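Local coordinates for molybdopterin adenylyltransferase (Pyrococcus furiosus, PDB 4LHB), which catalyses the ATP-dependent adenylylation of molybdopterin, releasing diphosphate, a step in making the molybdenum or tungsten cofactor, at residues L54-E57 with E58-L62; G100-R103 with R104-T107; P160-V163 with N164-K167. All coordinates share one frame; numbering follows the deposited sequence.

Interaction 1: residues L54-E57 with E58-L62; sequences LIIE and ELSKL
Ile56 O receives two donors from Ser60 near the C-terminal end of helix 51-60. The backbone Ser60 N lies 3.0 Å from Ile56 O, while Ser60 OG reaches the same oxygen at 2.8 Å in a weak bond. A chi1 of -90° folds the serine hydroxyl back along its own helix. The two preceding i to i+4 bonds are more regular: Glu58 N points almost straight at Leu54 O, 2.9 Å away, and Leu59 N bonds to Ile55 O. The side chains too run in pairs one turn apart. Leu54 and Glu58 lie side by side, with Leu54 CD1 against Glu58 CG at 3.8 Å, and on the buried side Ile55 CG2 meets Leu59 CD2 at 4.1 Å. Glu58 bends at chi2 (-76°), and Lys61, its chain extended, brings NZ over the carboxylate plane to Glu58 OE1 at 3.3 Å, a salt bridge three residues along. The same OE1 is also paired with Lys174 of helix 163-184, so two lysines share this carboxylate and probably favour its charged form. This amphipathic helix lies on the parallel part of the central sheet: Ile55 rests on Val94 and Thr96, Ile56 on Val35, His65 and Tyr68, and Leu59 on Phe33 and Val94, while Leu54, Ile55 and Leu59 also touch helix 163-184.

Interaction 2: residues G100-R103 with R104-T107; sequences GITR and RDIT
The backbone turns tightly from Thr102 to Asp105, with Arg103 and Arg104 both in helical conformation and Asp105 N bonded to Thr102 O at 3.3 Å. This beta turn belongs to the glycine-rich loop between strand 92-96 and helix 107-111, a signature of the MoaB/Mog family. Across it the side chains of Thr102 and Asp105 cross, each reaching the other's backbone N-H, the threonine only weakly. Asp105 OD2 takes the N-H of Thr102, N to OD2 3.1 Å, on the anti side of the carboxylate, 25° out of its plane, and weakly accepts Thr102 OG1 at 2.8 Å. With chi1 of 68° the threonine hydroxyl sits between its own N and carbonyl carbon, turned inward, where Thr102 OG1 is also a weak acceptor for Asp105 N and touches Arg104 CB at 3.1 Å. Replacing Asp105 by an alanine would probably leave the Thr102 N-H without this acceptor and the threonine hydroxyl less firmly oriented. Lys117 of a second subunit bonds to both Gly100 O and Asp105 O, and Arg103 reaches Gly149 O of that subunit, so the loop is also an interface element of the hexamer. At Gly100 the fit is close: Asp105 OD2 lies 3.0 Å from Gly100 C.

Interaction 3: residues P160-V163 with N164-K167; sequences PGSV and NAVK. With SO4 (sulfate ion), chain F.
Ser162 is the N-cap of helix 163-184, and the turn leading into it binds a sulfate ion. Ser162 OG accepts the N-H of Ala165, OG to N 3.2 Å, in a fairly straight capping bond (154°). The hydroxyl is held between the backbone N and carbonyl carbon of its own residue, chi1 71°, which turns it toward the first turn of the helix and also brings Ser162 OG 3.1 Å from Ala165 CB. Behind the cap the regular ladder begins at once, Ser162 O taking Val166 N at 2.9 Å and Val163 O taking Lys167 N. The methyl of Ala165 also packs against the proline ring, CB to Pro160 CB at 3.7 Å, while Val166 CG2 nestles beside two carbonyls, 3.4 Å from Pro160 O and close to Ser162 O. Gly161 N gives the sulfate O4 a nearly straight bond of 3.1 Å (167°), and the backbone N of Thr99 binds the same ion. The sulfate probably comes from the crystallisation liquor, but its bonds to two backbone N-H groups may mark a place for a phosphate of one of the substrates. The turn carries the chain from strand 153-159 into helix 163-184: Pro160 O bonds to Thr96 at the end of strand 92-96, Gly161 O bonds to Ser51, and Val166 and Lys167 lie against Ile55 and Leu54 of helix 51-60.

The three contacts follow one another along the chain, all within the probable molybdopterin-binding domain. Interactions 1 and 3 touch, their centres about 14 Å apart: Leu54 CD2 meets Lys167 CG at 3.5 Å and Ile55 CG1 meets Val166 CG1 at 3.6 Å, so helices 51-60 and 163-184 pack together over the sheet. Interaction 2 stands away from interaction 1, centres about 26 Å apart and across the chain's centre. It lies nearer to interaction 3, with about 6 Å between nearest atoms. The loops of interactions 2 and 3 follow adjacent parallel strands, 92-96 and 153-159, and both approach the sulfate, consistent with a shared anion pocket at the C-terminal ends of these strands.

Interaction 1: residues L54-E57 with E58-L62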
loop_
_atom_site.group_PDB
_atom_site.type_symbol
_atom_site.label_atom_id
_atom_site.label_comp_id
_atom_site.label_asym_id
_atom_site.label_seq_id
_atom_site.Cartn_x
_atom_site.Cartn_y
_atom_site.Cartn_z
ATOM N N LEU C 54 -23.300 -26.593 -4.661
ATOM C CA LEU C 54 -24.372 -25.613 -4.713
ATOM C C LEU C 54 -24.032 -24.516 -5.757
ATOM O O LEU C 54 -24.798 -24.303 -6.697
ATOM C CB LEU C 54 -24.631 -25.011 -3.336
ATOM C CG LEU C 54 -25.713 -23.928 -3.268
ATOM C CD1 LEU C 54 -26.998 -24.361 -4.006
ATOM C CD2 LEU C 54 -25.974 -23.578 -1.792
ATOM N N ILE C 55 -22.867 -23.875 -5.612
ATOM C CA ILE C 55 -22.396 -22.846 -6.558
ATOM C C ILE C 55 -22.458 -23.365 -7.984
ATOM O O ILE C 55 -22.886 -22.639 -8.878
ATOM C CB ILE C 55 -20.949 -22.315 -6.245
ATOM C CG1 ILE C 55 -20.867 -21.616 -4.874
ATOM C CG2 ILE C 55 -20.435 -21.316 -7.267
ATOM C CD1 ILE C 55 -19.472 -21.668 -4.263
ATOM N N ILE C 56 -22.033 -24.605 -8.203
ATOM C CA ILE C 56 -22.026 -25.170 -9.551
ATOM C C ILE C 56 -23.464 -25.344 -10.070
ATOM O O ILE C 56 -23.736 -25.119 -11.229
ATOM C CB ILE C 56 -21.297 -26.531 -9.605
ATOM C CG1 ILE C 56 -19.809 -26.361 -9.306
ATOM C CG2 ILE C 56 -21.427 -27.219 -10.976
ATOM C CD1 ILE C 56 -19.179 -27.662 -8.868
ATOM N N GLU C 57 -24.368 -25.753 -9.203
ATOM C CA GLU C 57 -25.746 -25.955 -9.590
ATOM C C GLU C 57 -26.321 -24.631 -10.007
ATOM O O GLU C 57 -26.810 -24.500 -11.121
ATOM C CB GLU C 57 -26.550 -26.513 -8.425
ATOM C CG GLU C 57 -27.852 -27.202 -8.794
ATOM C CD GLU C 57 -28.546 -27.781 -7.564
ATOM O OE1 GLU C 57 -28.885 -28.985 -7.569
ATOM O OE2 GLU C 57 -28.730 -27.036 -6.569
ATOM N N GLU C 58 -26.225 -23.641 -9.120
ATOM C CA GLU C 58 -26.861 -22.357 -9.338
ATOM C C GLU C 58 -26.338 -21.603 -10.530
ATOM O O GLU C 58 -27.110 -20.985 -11.283
ATOM C CB GLU C 58 -26.719 -21.499 -8.120
ATOM C CG GLU C 58 -27.564 -22.015 -6.971
ATOM C CD GLU C 58 -29.052 -21.716 -7.122
ATOM O OE1 GLU C 58 -29.459 -20.921 -8.003
ATOM O OE2 GLU C 58 -29.813 -22.270 -6.318
ATOM N N LEU C 59 -25.032 -21.654 -10.717
ATOM C CA LEU C 59 -24.421 -20.845 -11.747
ATOM C C LEU C 59 -24.511 -21.555 -13.042
ATOM O O LEU C 59 -24.451 -20.913 -14.088
ATOM C CB LEU C 59 -22.948 -20.506 -11.427
ATOM C CG LEU C 59 -22.761 -19.057 -11.017
ATOM C CD1 LEU C 59 -23.886 -18.675 -10.066
ATOM C CD2 LEU C 59 -21.393 -18.848 -10.404
ATOM N N SER C 60 -24.609 -22.880 -12.990
ATOM C CA SER C 60 -24.799 -23.667 -14.216
ATOM C C SER C 60 -26.109 -23.278 -14.940
ATOM O O SER C 60 -26.247 -23.519 -16.127
ATOM C CB SER C 60 -24.834 -25.171 -13.914
ATOM O OG SER C 60 -23.558 -25.762 -13.971
ATOM N N LYS C 61 -27.063 -22.702 -14.217
ATOM C CA LYS C 61 -28.280 -22.152 -14.813
ATOM C C LYS C 61 -28.060 -20.955 -15.699
ATOM O O LYS C 61 -28.914 -20.690 -16.545
ATOM C CB LYS C 61 -29.283 -21.757 -13.739
ATOM C CG LYS C 61 -29.711 -22.928 -12.847
ATOM C CD LYS C 61 -30.410 -22.434 -11.576
ATOM C CE LYS C 61 -30.868 -23.601 -10.700
ATOM N NZ LYS C 61 -31.509 -23.017 -9.480
ATOM N N LEU C 62 -26.929 -20.253 -15.518
ATOM C CA LEU C 62 -26.567 -19.005 -16.241
ATOM C C LEU C 62 -25.288 -19.117 -17.173
ATOM O O LEU C 62 -25.245 -18.553 -18.282
ATOM C CB LEU C 62 -26.407 -17.893 -15.198
ATOM C CG LEU C 62 -27.445 -16.808 -14.812
ATOM C CD1 LEU C 62 -28.868 -17.182 -15.146
ATOM C CD2 LEU C 62 -27.334 -16.340 -13.356
#

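Interaction 2: residues G100-R103 with R104-T107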
loop_
_atom_site.group_PDB
_atom_site.type_symbol
_atom_site.label_atom_id
_atom_site.label_comp_id
_atom_site.label_asym_id
_atom_site.label_seq_id
_atom_site.Cartn_x
_atom_site.Cartn_y
_atom_site.Cartn_z
ATOM N N GLY C 100 -12.069 -16.083 6.461
ATOM C CA GLY C 100 -12.123 -15.653 7.882
ATOM C C GLY C 100 -10.870 -15.040 8.488
ATOM O O GLY C 100 -9.903 -14.685 7.803
ATOM N N ILE C 101 -10.895 -14.951 9.809
ATOM C CA ILE C 101 -9.823 -14.313 10.547
ATOM C C ILE C 101 -8.796 -15.259 11.253
ATOM O O ILE C 101 -7.963 -14.783 12.058
ATOM C CB ILE C 101 -10.406 -13.283 11.536
ATOM C CG1 ILE C 101 -11.281 -13.967 12.597
ATOM C CG2 ILE C 101 -11.114 -12.168 10.767
ATOM C CD1 ILE C 101 -11.514 -13.071 13.799
ATOM N N THR C 102 -8.783 -16.562 10.928
ATOM C CA THR C 102 -7.738 -17.475 11.484
ATOM C C THR C 102 -6.478 -17.337 10.677
ATOM O O THR C 102 -6.497 -16.696 9.618
ATOM C CB THR C 102 -8.128 -18.942 11.413
ATOM O OG1 THR C 102 -8.168 -19.383 10.041
ATOM C CG2 THR C 102 -9.481 -19.195 12.103
ATOM N N ARG C 103 -5.397 -17.958 11.154
ATOM C CA ARG C 103 -4.042 -17.902 10.511
ATOM C C ARG C 103 -4.057 -18.734 9.247
ATOM O O ARG C 103 -3.325 -18.493 8.310
ATOM C CB ARG C 103 -2.994 -18.516 11.442
ATOM C CG ARG C 103 -2.798 -17.778 12.749
ATOM C CD ARG C 103 -2.047 -18.598 13.805
ATOM N NE ARG C 103 -1.869 -17.822 15.036
ATOM C CZ ARG C 103 -1.051 -16.770 15.156
ATOM N NH1 ARG C 103 -0.295 -16.365 14.131
ATOM N NH2 ARG C 103 -0.976 -16.119 16.316
ATOM N N ARG C 104 -4.902 -19.745 9.293
ATOM C CA ARG C 104 -5.225 -20.629 8.204
ATOM C C ARG C 104 -5.679 -19.858 6.942
ATOM O O ARG C 104 -5.218 -20.141 5.847
ATOM C CB ARG C 104 -6.384 -21.523 8.720
ATOM C CG ARG C 104 -6.516 -22.946 8.189
ATOM C CD ARG C 104 -5.199 -23.698 8.167
ATOM N NE ARG C 104 -4.222 -23.252 9.161
ATOM C CZ ARG C 104 -2.953 -23.655 9.168
ATOM N NH1 ARG C 104 -2.529 -24.516 8.245
ATOM N NH2 ARG C 104 -2.110 -23.209 10.103
ATOM N N ASP C 105 -6.560 -18.871 7.141
ATOM C CA ASP C 105 -7.327 -18.204 6.080
ATOM C C ASP C 105 -6.516 -17.263 5.228
ATOM O O ASP C 105 -6.227 -16.190 5.658
ATOM C CB ASP C 105 -8.461 -17.377 6.717
ATOM C CG ASP C 105 -9.516 -18.238 7.364
ATOM O OD1 ASP C 105 -9.871 -19.262 6.768
ATOM O OD2 ASP C 105 -9.986 -17.909 8.456
ATOM N N ILE C 106 -6.208 -17.635 3.996
ATOM C CA ILE C 106 -5.362 -16.814 3.133
ATOM C C ILE C 106 -5.992 -16.423 1.790
ATOM O O ILE C 106 -5.305 -15.802 0.954
ATOM C CB ILE C 106 -4.014 -17.515 2.859
ATOM C CG1 ILE C 106 -4.208 -18.938 2.278
ATOM C CG2 ILE C 106 -3.253 -17.604 4.155
ATOM C CD1 ILE C 106 -5.102 -19.065 1.036
ATOM N N THR C 107 -7.287 -16.732 1.607
ATOM C CA THR C 107 -7.954 -16.596 0.300
ATOM C C THR C 107 -7.977 -15.175 -0.203
ATOM O O THR C 107 -7.484 -14.929 -1.309
ATOM C CB THR C 107 -9.404 -17.165 0.279
ATOM O OG1 THR C 107 -9.401 -18.538 0.685
ATOM C CG2 THR C 107 -9.981 -17.090 -1.135
#

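Interaction 3: residues P160-V163 with N164-K167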
loop_
_atom_site.group_PDB
_atom_site.type_symbol
_atom_site.label_atom_id
_atom_site.label_comp_id
_atom_site.label_asym_id
_atom_site.label_seq_id
_atom_site.Cartn_x
_atom_site.Cartn_y
_atom_site.Cartn_z
ATOM N N PRO C 160 -17.417 -16.746 1.813
ATOM C CA PRO C 160 -17.181 -17.610 2.964
ATOM C C PRO C 160 -17.578 -19.028 2.677
ATOM O O PRO C 160 -18.101 -19.332 1.613
ATOM C CB PRO C 160 -18.083 -17.036 4.069
ATOM C CG PRO C 160 -18.317 -15.620 3.678
ATOM C CD PRO C 160 -18.247 -15.574 2.173
ATOM N N GLY C 161 -17.305 -19.885 3.641
ATOM C CA GLY C 161 -17.374 -21.319 3.484
ATOM C C GLY C 161 -18.734 -21.886 3.770
ATOM O O GLY C 161 -19.130 -22.824 3.098
ATOM N N SER C 162 -19.459 -21.341 4.742
ATOM C CA SER C 162 -20.769 -21.909 5.078
ATOM C C SER C 162 -21.740 -21.899 3.884
ATOM O O SER C 162 -21.687 -20.998 3.030
ATOM C CB SER C 162 -21.408 -21.212 6.267
ATOM O OG SER C 162 -21.831 -19.912 5.945
ATOM N N VAL C 163 -22.588 -22.927 3.815
ATOM C CA VAL C 163 -23.661 -23.001 2.824
ATOM C C VAL C 163 -24.575 -21.752 2.852
ATOM O O VAL C 163 -24.899 -21.226 1.808
ATOM C CB VAL C 163 -24.499 -24.287 3.019
ATOM C CG1 VAL C 163 -25.959 -24.093 2.558
ATOM C CG2 VAL C 163 -23.814 -25.462 2.322
ATOM N N ASN C 164 -24.941 -21.255 4.030
ATOM C CA ASN C 164 -25.782 -20.054 4.102
ATOM C C ASN C 164 -25.119 -18.800 3.546
ATOM O O ASN C 164 -25.756 -18.011 2.828
ATOM C CB ASN C 164 -26.267 -19.770 5.535
ATOM C CG ASN C 164 -27.403 -20.703 5.967
ATOM O OD1 ASN C 164 -28.265 -21.083 5.161
ATOM N ND2 ASN C 164 -27.399 -21.087 7.240
ATOM N N ALA C 165 -23.854 -18.608 3.893
ATOM C CA ALA C 165 -23.109 -17.491 3.403
ATOM C C ALA C 165 -23.042 -17.641 1.899
ATOM O O ALA C 165 -23.148 -16.637 1.152
ATOM C CB ALA C 165 -21.718 -17.451 4.025
ATOM N N VAL C 166 -22.893 -18.880 1.423
ATOM C CA VAL C 166 -22.792 -19.065 -0.016
ATOM C C VAL C 166 -24.093 -18.736 -0.781
ATOM O O VAL C 166 -24.066 -18.151 -1.879
ATOM C CB VAL C 166 -22.278 -20.440 -0.359
ATOM C CG1 VAL C 166 -22.573 -20.745 -1.810
ATOM C CG2 VAL C 166 -20.792 -20.465 -0.082
ATOM N N LYS C 167 -25.236 -19.045 -0.180
ATOM C CA LYS C 167 -26.527 -18.772 -0.821
ATOM C C LYS C 167 -26.768 -17.276 -0.905
ATOM O O LYS C 167 -27.230 -16.804 -1.933
ATOM C CB LYS C 167 -27.676 -19.445 -0.076
ATOM C CG LYS C 167 -27.781 -20.950 -0.260
ATOM C CD LYS C 167 -28.851 -21.570 0.663
ATOM C CE LYS C 167 -30.211 -20.852 0.562
ATOM N NZ LYS C 167 -31.326 -21.650 1.159
HETATM S S SO4 F . -14.627 -19.184 5.932
HETATM O O1 SO4 F . -14.445 -20.645 5.895
HETATM O O2 SO4 F . -13.810 -18.537 6.973
HETATM O O3 SO4 F . -14.146 -18.637 4.638
HETATM O O4 SO4 F . -16.054 -18.835 6.227
#